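Local coordinates for DUF5624 domain-containing protein (Legionella pneumophila subsp. pneumophila, PDB 4JX2), which is of unknown function but is probably secreted and may pair with a second copy of itself about a two-fold axis, at the interface of chains A and B. Coordinates in Å, arbitrary orientation; residue numbers count along the deposited sequence, not the author numbering. Chains: chain A/B, hypothetical protein.

Contacts 1 and 2 lie about 17 Å apart, measured between the centres of their C-alpha atoms, and belong to one two-fold symmetric interface. On chain A they share helix 32-41: A:Trp35 and A:Tyr38 serve contact 2, and A:Asp40, near the end of the same helix, serves contact 1. Chain B answers with successive helices, 110-117 at contact 2 and then 119-131 and 136-155 at contact 1. Contact 1 is mixed polar and apolar, contact 2 mainly apolar. Each has a twin with the chains exchanged, so an N-terminal part of each copy packs against the helices of the other.

Contact 1: the interface of chains A and B. Residues chain A 40, 53-56, 59; chain B 122, 126, 129, 140, 143-144.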
# COMPACT_ATOMS: atom_id res chain seq x y z
N ASP A 40 22.55 22.41 -2.02
CA ASP A 40 22.11 23.64 -1.37
C ASP A 40 20.70 23.49 -0.79
O ASP A 40 20.37 24.15 0.19
CB ASP A 40 22.13 24.83 -2.35
CG ASP A 40 23.50 25.43 -2.65
OD1 ASP A 40 24.41 25.30 -1.79
OD2 ASP A 40 23.66 26.03 -3.71
N LYS A 53 28.24 20.66 5.57
CA LYS A 53 27.21 21.49 4.97
C LYS A 53 25.91 21.50 5.74
O LYS A 53 25.47 20.46 6.23
CB LYS A 53 26.90 21.08 3.52
CG LYS A 53 26.53 22.33 2.72
CD LYS A 53 25.77 22.08 1.47
CE LYS A 53 24.95 23.31 1.14
NZ LYS A 53 25.76 24.47 0.69
N ILE A 54 25.28 22.68 5.79
CA ILE A 54 23.94 22.87 6.33
C ILE A 54 23.12 23.42 5.17
O ILE A 54 23.33 24.55 4.74
CB ILE A 54 23.87 23.72 7.63
CG1 ILE A 54 24.52 22.96 8.81
CG2 ILE A 54 22.41 24.03 7.98
CD1 ILE A 54 25.85 23.38 9.12
N ASN A 55 22.25 22.58 4.60
CA ASN A 55 21.45 22.96 3.45
C ASN A 55 20.17 23.71 3.90
O ASN A 55 19.93 23.89 5.11
CB ASN A 55 21.14 21.75 2.54
CG ASN A 55 20.24 20.68 3.10
OD1 ASN A 55 19.41 20.90 4.00
ND2 ASN A 55 20.33 19.52 2.50
N ILE A 56 19.35 24.15 2.92
CA ILE A 56 18.16 24.95 3.18
C ILE A 56 17.09 24.11 3.97
O ILE A 56 16.52 24.64 4.94
CB ILE A 56 17.66 25.59 1.86
CG1 ILE A 56 18.62 26.75 1.47
CG2 ILE A 56 16.23 26.10 1.98
CD1 ILE A 56 18.67 27.17 0.01
N THR A 59 18.18 24.05 7.65
CA THR A 59 17.94 25.37 8.24
C THR A 59 16.45 25.50 8.59
O THR A 59 16.14 25.92 9.70
CB THR A 59 18.42 26.47 7.30
OG1 THR A 59 19.79 26.22 7.00
CG2 THR A 59 18.24 27.87 7.88
N ALA B 122 13.38 25.71 -2.65
CA ALA B 122 14.44 26.34 -1.84
C ALA B 122 14.06 27.76 -1.44
O ALA B 122 14.15 28.10 -0.26
CB ALA B 122 15.76 26.35 -2.62
N LEU B 126 13.16 29.37 2.24
CA LEU B 126 13.85 30.58 2.70
C LEU B 126 12.85 31.60 3.23
O LEU B 126 13.11 32.21 4.27
CB LEU B 126 14.76 31.19 1.61
CG LEU B 126 16.04 30.39 1.28
CD1 LEU B 126 16.66 30.83 -0.04
CD2 LEU B 126 17.05 30.45 2.39
N ILE B 129 11.82 30.30 6.63
CA ILE B 129 12.95 30.54 7.56
C ILE B 129 12.92 32.02 8.01
O ILE B 129 13.10 32.29 9.20
CB ILE B 129 14.33 30.15 6.92
CG1 ILE B 129 14.39 28.64 6.61
CG2 ILE B 129 15.51 30.56 7.82
CD1 ILE B 129 15.32 28.27 5.46
N GLN B 140 22.07 31.75 3.46
CA GLN B 140 21.70 30.61 2.60
C GLN B 140 21.37 31.08 1.18
O GLN B 140 21.83 30.46 0.21
CB GLN B 140 20.52 29.82 3.19
CG GLN B 140 20.86 29.03 4.45
CD GLN B 140 21.61 27.73 4.26
OE1 GLN B 140 22.11 27.39 3.18
NE2 GLN B 140 21.75 26.99 5.33
N ASN B 143 24.56 32.18 -0.83
CA ASN B 143 25.27 31.02 -1.33
C ASN B 143 24.52 30.39 -2.50
O ASN B 143 25.15 30.02 -3.50
CB ASN B 143 25.46 30.02 -0.20
CG ASN B 143 26.19 28.81 -0.63
OD1 ASN B 143 27.41 28.82 -0.80
ND2 ASN B 143 25.43 27.75 -0.85
N LEU B 144 23.17 30.29 -2.37
CA LEU B 144 22.30 29.77 -3.41
C LEU B 144 22.51 30.61 -4.70
O LEU B 144 22.73 30.02 -5.76
CB LEU B 144 20.84 29.78 -2.93
CG LEU B 144 19.80 29.16 -3.88
CD1 LEU B 144 20.14 27.72 -4.21
CD2 LEU B 144 18.41 29.25 -3.31
O HOH W 1 22.65 25.79 1.29
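The side-chain amide of B:Gln140 meets A:Ile54 and A:Thr59, and the carboxylate of A:Asp40 faces the side-chain amide of B:Asn143. At the edge of the B:Gln140 amide, NE2 donates to A:Ile54 O at 3.0 Å; the acceptor lies in the amide plane and the bond is fairly straight, 166° at the hydrogen, although NE2 approaches from above the carbonyl plane. The same nitrogen meets the hydroxyl A:Thr59 OG1 at 2.7 Å, but that oxygen lies well out of the amide plane and the bond is bent. A:Thr59 OG1 in turn donates to A:Asn55 O, which fixes the hydroxyl's rotation. The other end of the amide, OE1, reaches the backbone carbonyl A:Asp40 O through a water. A bend at chi2 (-77°) turns the B:Gln140 amide toward A:Ile54 O and A:Thr59 OG1.

The amide of B:Asn143 stands almost upright to the A:Asp40 carboxylate, with 82° between their planes. Its ND2 meets A:Asp40 OD1 at 2.8 Å from above the carboxylate plane, while OD1 lies in the amide plane; the bend at the hydrogen marks an imperfect bond. Within chain A, A:Lys53 NZ forms a salt bridge to this oxygen at 2.9 Å, nearly along its C-O axis, so two donors grip OD1 and the lysine, a second-shell partner, helps position the carboxylate. The ammonium would be expected to stabilise the carboxylate's negative charge.

Beside the polar groups, A:Ile56 and B:Gln140 run antiparallel alongside one another, CG1 against CB at 4.0 Å. The tip of A:Ile56, CD1, meets B:Leu144 CD2 at 3.9 Å and B:Ala122 CB at 4.0 Å. The A:Thr59 methyl CG2 packs on B:Ile129 CD1 at 3.8 Å, the side chains crossing at about a right angle.

The end of helix 32-41, the start of helix 56-66 and its preceding segment are thereby joined to helices 119-131 and 136-155 of the other copy, a patch that may support a dimer.

Contact 2: the interface of chains A and B. Residues chain A 30, 34-35, 38; chain B 106, 111.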
# COMPACT_ATOMS: atom_id res chain seq x y z
N THR A 30 28.87 14.57 -13.96
CA THR A 30 28.02 15.71 -13.66
C THR A 30 28.92 16.88 -13.19
O THR A 30 29.69 16.69 -12.23
CB THR A 30 26.97 15.35 -12.59
OG1 THR A 30 25.96 14.52 -13.17
CG2 THR A 30 26.32 16.57 -11.95
N PHE A 34 26.67 21.82 -10.61
CA PHE A 34 25.34 21.22 -10.45
C PHE A 34 25.20 20.50 -9.10
O PHE A 34 24.16 20.63 -8.45
CB PHE A 34 25.00 20.28 -11.60
CG PHE A 34 24.56 20.98 -12.86
CD1 PHE A 34 23.34 21.64 -12.91
CD2 PHE A 34 25.34 20.94 -14.01
CE1 PHE A 34 22.91 22.26 -14.09
CE2 PHE A 34 24.90 21.55 -15.18
CZ PHE A 34 23.69 22.20 -15.22
N TRP A 35 26.22 19.78 -8.65
CA TRP A 35 26.18 19.11 -7.35
C TRP A 35 26.08 20.15 -6.24
O TRP A 35 25.25 20.00 -5.34
CB TRP A 35 27.41 18.22 -7.15
CG TRP A 35 27.28 16.83 -7.70
CD1 TRP A 35 28.07 16.25 -8.64
CD2 TRP A 35 26.32 15.83 -7.31
NE1 TRP A 35 27.67 14.94 -8.87
CE2 TRP A 35 26.59 14.67 -8.07
CE3 TRP A 35 25.26 15.80 -6.38
CZ2 TRP A 35 25.85 13.48 -7.92
CZ3 TRP A 35 24.52 14.63 -6.24
CH2 TRP A 35 24.81 13.49 -7.01
N TYR A 38 22.61 21.37 -6.18
CA TYR A 38 21.77 20.27 -5.71
C TYR A 38 21.78 20.18 -4.17
O TYR A 38 20.73 20.20 -3.54
CB TYR A 38 22.19 18.93 -6.33
CG TYR A 38 21.29 17.78 -5.91
CD1 TYR A 38 20.04 17.61 -6.49
CD2 TYR A 38 21.67 16.91 -4.89
CE1 TYR A 38 19.19 16.59 -6.07
CE2 TYR A 38 20.83 15.88 -4.47
CZ TYR A 38 19.60 15.71 -5.07
OH TYR A 38 18.76 14.71 -4.65
N PRO B 106 24.31 8.08 -13.07
CA PRO B 106 25.11 9.31 -12.89
C PRO B 106 25.29 10.12 -14.20
O PRO B 106 25.88 11.21 -14.16
CB PRO B 106 26.45 8.77 -12.38
CG PRO B 106 26.57 7.42 -12.98
CD PRO B 106 25.18 6.89 -13.19
N THR B 111 20.43 14.81 -11.48
CA THR B 111 20.99 15.79 -10.53
C THR B 111 20.90 17.20 -11.12
O THR B 111 20.36 18.10 -10.47
CB THR B 111 22.43 15.43 -10.17
OG1 THR B 111 22.45 14.12 -9.62
CG2 THR B 111 23.06 16.41 -9.20
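A small, largely apolar helix-to-helix patch joins the two copies here: B:Thr111, near the start of helix 110-117, packs against A:Trp35 and A:Tyr38 of helix 32-41. It forms part of the two-fold symmetric interface and may help hold a dimer, although the crystal packing alone does not prove one. The distribution of buried surface shows where the contact is concentrated: B:Thr111 loses 83 Å² to the partner, out of 141 Å² summed over the patch.

The two branches of B:Thr111 have different tasks. CG2 stands anti to the backbone N and OG1 anti to the carbonyl carbon (chi1 -58°); this arrangement presents both branches to the indole. The methyl lies over one face of the six-membered ring of A:Trp35, 3.7 Å from its centroid, in a CH-pi contact. It is offset toward the rim, on the side of CE3. The hydroxyl OG1 comes to A:Trp35 CH2 at 3.6 Å, a van der Waals approach to the far part of the same ring. Overall, the threonine and tryptophan side chains cross at about a right angle.

A:Tyr38 supplies a second apolar surface for that methyl. Its CG is anti to the backbone N (chi1 -177°), and its CB lies 3.9 Å from B:Thr111 CG2. The beginning of the phenol ring, CG, is also close. One threonine methyl is therefore bordered by residues three apart in sequence, as suits neighbouring turns of one helix.

The polar contribution sits at the margin, where A:Thr30 and B:Pro106 meet outside the helices. There the hydroxyl A:Thr30 OG1 points to the backbone carbonyl B:Pro106 O at 3.5 Å, a weak hydrogen bond.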